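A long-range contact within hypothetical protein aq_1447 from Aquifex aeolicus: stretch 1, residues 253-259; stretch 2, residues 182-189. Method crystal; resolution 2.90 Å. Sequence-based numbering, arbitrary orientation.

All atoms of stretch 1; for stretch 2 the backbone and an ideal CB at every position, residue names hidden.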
# COMPACT_ATOMS: atom_id res chain seq x y z
N THR A 253 -13.98 9.62 22.04
CA THR A 253 -13.14 9.73 23.22
C THR A 253 -11.88 8.86 23.20
O THR A 253 -10.86 9.24 23.78
CB THR A 253 -13.93 9.42 24.51
OG1 THR A 253 -14.45 8.08 24.46
CG2 THR A 253 -15.06 10.45 24.70
N ILE A 254 -11.94 7.71 22.53
CA ILE A 254 -10.77 6.85 22.46
C ILE A 254 -10.11 6.86 21.09
O ILE A 254 -9.22 6.05 20.83
CB ILE A 254 -11.06 5.39 22.86
CG1 ILE A 254 -12.23 4.85 22.03
CG2 ILE A 254 -11.19 5.27 24.37
CD1 ILE A 254 -12.04 3.43 21.63
N LEU A 255 -10.56 7.76 20.21
CA LEU A 255 -9.98 7.83 18.87
C LEU A 255 -8.97 8.94 18.72
O LEU A 255 -9.21 10.08 19.10
CB LEU A 255 -11.06 7.99 17.80
CG LEU A 255 -11.97 6.79 17.61
CD1 LEU A 255 -13.20 7.18 16.83
CD2 LEU A 255 -11.22 5.71 16.91
N LYS A 256 -7.81 8.55 18.22
CA LYS A 256 -6.72 9.47 17.96
C LYS A 256 -6.48 9.41 16.45
O LYS A 256 -6.54 8.33 15.88
CB LYS A 256 -5.47 9.06 18.74
CG LYS A 256 -5.23 9.84 20.06
CD LYS A 256 -3.85 9.45 20.65
CE LYS A 256 -3.33 10.39 21.76
NZ LYS A 256 -1.82 10.31 21.92
N PRO A 257 -6.36 10.57 15.77
CA PRO A 257 -6.11 10.64 14.33
C PRO A 257 -4.74 10.16 13.95
O PRO A 257 -3.82 10.23 14.74
CB PRO A 257 -6.25 12.12 14.02
CG PRO A 257 -7.30 12.53 14.97
CD PRO A 257 -6.86 11.88 16.25
N VAL A 258 -4.64 9.65 12.73
CA VAL A 258 -3.38 9.15 12.19
C VAL A 258 -2.99 10.09 11.02
O VAL A 258 -3.78 10.27 10.07
CB VAL A 258 -3.54 7.65 11.77
CG1 VAL A 258 -2.33 7.16 11.02
CG2 VAL A 258 -3.73 6.77 13.01
N LEU A 259 -1.80 10.70 11.11
CA LEU A 259 -1.31 11.68 10.12
C LEU A 259 -0.19 11.22 9.20
O LEU A 259 0.65 10.41 9.61
CB LEU A 259 -0.82 12.94 10.84
CG LEU A 259 -1.62 13.51 12.02
CD1 LEU A 259 -0.81 14.62 12.68
CD2 LEU A 259 -3.00 14.00 11.56
N UNK A 182 -12.88 10.67 5.74
CA UNK A 182 -11.64 10.15 5.15
C UNK A 182 -10.45 10.30 6.09
O UNK A 182 -9.29 10.16 5.68
CB UNK A 182 -11.34 10.87 3.83
N UNK A 183 -10.74 10.61 7.35
CA UNK A 183 -9.67 10.77 8.32
C UNK A 183 -9.39 9.44 8.98
O UNK A 183 -10.28 8.82 9.56
CB UNK A 183 -10.03 11.83 9.37
N UNK A 184 -8.16 8.96 8.81
CA UNK A 184 -7.74 7.69 9.39
C UNK A 184 -7.51 7.90 10.87
O UNK A 184 -6.81 8.83 11.29
CB UNK A 184 -6.48 7.15 8.71
N UNK A 185 -8.26 7.14 11.66
CA UNK A 185 -8.18 7.19 13.12
C UNK A 185 -7.80 5.83 13.71
O UNK A 185 -7.86 4.82 13.02
CB UNK A 185 -9.51 7.66 13.70
N UNK A 186 -7.39 5.81 14.97
CA UNK A 186 -7.01 4.58 15.65
C UNK A 186 -7.36 4.65 17.12
O UNK A 186 -7.09 5.67 17.76
CB UNK A 186 -5.51 4.31 15.48
N UNK A 187 -7.99 3.57 17.67
CA UNK A 187 -8.37 3.48 19.09
C UNK A 187 -7.09 3.20 19.90
O UNK A 187 -6.19 2.51 19.41
CB UNK A 187 -9.42 2.39 19.32
N UNK A 188 -7.03 3.64 21.16
CA UNK A 188 -5.82 3.51 21.98
C UNK A 188 -5.14 2.15 22.17
O UNK A 188 -4.01 1.95 21.66
CB UNK A 188 -6.17 4.03 23.38
N UNK A 189 -5.77 1.24 22.90
CA UNK A 189 -5.18 -0.08 23.10
C UNK A 189 -5.48 -1.08 21.98
O UNK A 189 -5.34 -2.28 22.18
CB UNK A 189 -5.67 -0.65 24.43

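The two segments pair as antiparallel strands, their N-to-C directions 142° apart.

Position 182 has a positive phi (79°) and an ideal CB with nothing of stretch 1 within 5.5 Å. Glycine or asparagine would tolerate that backbone readily, but contact imposes no choice. The residue is Arg 182, poorly ordered.

At 183 the CB points sideways and is likewise beyond 5.5 Å, so contact demands little; a longer apolar side chain could reach Pro 257. Ile 183 makes marginal contact, its CG2 4.5 Å from Pro 257 CB.

At 184 the carbonyl O accepts from Val 258 N at 2.7 Å (157°). The CB, sideways, lies 4.3 Å from Val 258 CB; many residues with an aliphatic base would suit. The residue is Arg 184; its end leads away.

Position 185 is more restrictive. Its ideal CB lies 4.1 Å from Leu 255 CD2 and 4.6 Å from Pro 257 CA, on the face carrying both those side chains. That apolar setting favours a compact aliphatic or beta-branched residue. Val 185 fits, with CB 4.1 Å from Leu 255 CD2 and CG1 4.2 Å from Pro 257 CG.

Position 186 forms the hydrogen-bonded pair with Lys 256: its N donates to Lys 256 O (2.8 Å) and its O accepts from Lys 256 N (3.0 Å). The donating amide excludes proline. The CB shares a face with the Lys 256 side chain and sits 3.9 Å from Val 258 CG2, so a beta-branched residue or a long chain with an aliphatic stem would serve. Lys 186 supplies such a stem; its end leads away, and NZ makes a weak hydrogen bond to the carbonyl O of 188.

At 187, a non-hydrogen-bonded site, stretch 1 offers the amide no acceptor, and phi is -75°, so proline is admissible alongside valine or leucine. The ideal CB is 3.6 Å from Ile 254 CD1 and 4.5 Å from Leu 255 CD2. Pro 187 fills this apolar niche, CG 3.8 Å from Leu 255 CD2 and CB 3.9 Å from Ile 254 CD1, while its CA approaches Ile 254 O at 3.2 Å in a CA-H...O contact.

Position 188 donates N to Ile 254 O weakly (3.3 Å, 132°), again arguing against proline; its ideal CB, sideways, lies 4.5 Å from Ile 254 O, so a mid-sized aliphatic chain could lie over that backbone. Ile 188 does so, CG1 3.8 Å from Ile 254 O.

At 189 nothing of stretch 1 lies within 5.5 Å of the ideal CB, so many residues would do; it is Gly 189.

Stretch 2 182-189: RIRVKPIG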
# COMPACT_ATOMS: atom_id res chain seq x y z
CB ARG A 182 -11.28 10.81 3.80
CG ARG A 182 -12.20 10.45 2.65
CD ARG A 182 -11.83 11.23 1.40
NE ARG A 182 -12.83 11.02 0.36
CZ ARG A 182 -12.91 9.94 -0.42
NH1 ARG A 182 -12.05 8.92 -0.30
NH2 ARG A 182 -13.88 9.88 -1.33
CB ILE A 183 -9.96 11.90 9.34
CG1 ILE A 183 -9.86 13.24 8.61
CG2 ILE A 183 -8.99 11.86 10.52
CD1 ILE A 183 -10.17 14.46 9.46
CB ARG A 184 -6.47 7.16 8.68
CG ARG A 184 -6.63 6.99 7.16
CD ARG A 184 -5.84 5.81 6.55
NE ARG A 184 -6.39 5.44 5.23
CZ ARG A 184 -5.87 4.53 4.40
NH1 ARG A 184 -4.77 3.86 4.70
NH2 ARG A 184 -6.48 4.27 3.24
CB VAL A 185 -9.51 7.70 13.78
CG1 VAL A 185 -9.54 9.18 13.82
CG2 VAL A 185 -10.72 7.20 13.03
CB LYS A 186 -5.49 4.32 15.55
CG LYS A 186 -5.00 3.05 16.32
CD LYS A 186 -3.74 3.30 17.08
CE LYS A 186 -3.35 2.12 17.92
NZ LYS A 186 -2.20 2.49 18.74
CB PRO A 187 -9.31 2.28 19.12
CG PRO A 187 -9.89 2.26 17.75
CD PRO A 187 -8.73 2.56 16.88
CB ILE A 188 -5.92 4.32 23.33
CG1 ILE A 188 -6.12 5.82 22.99
CG2 ILE A 188 -4.64 4.15 24.18
CD1 ILE A 188 -6.18 6.76 24.18
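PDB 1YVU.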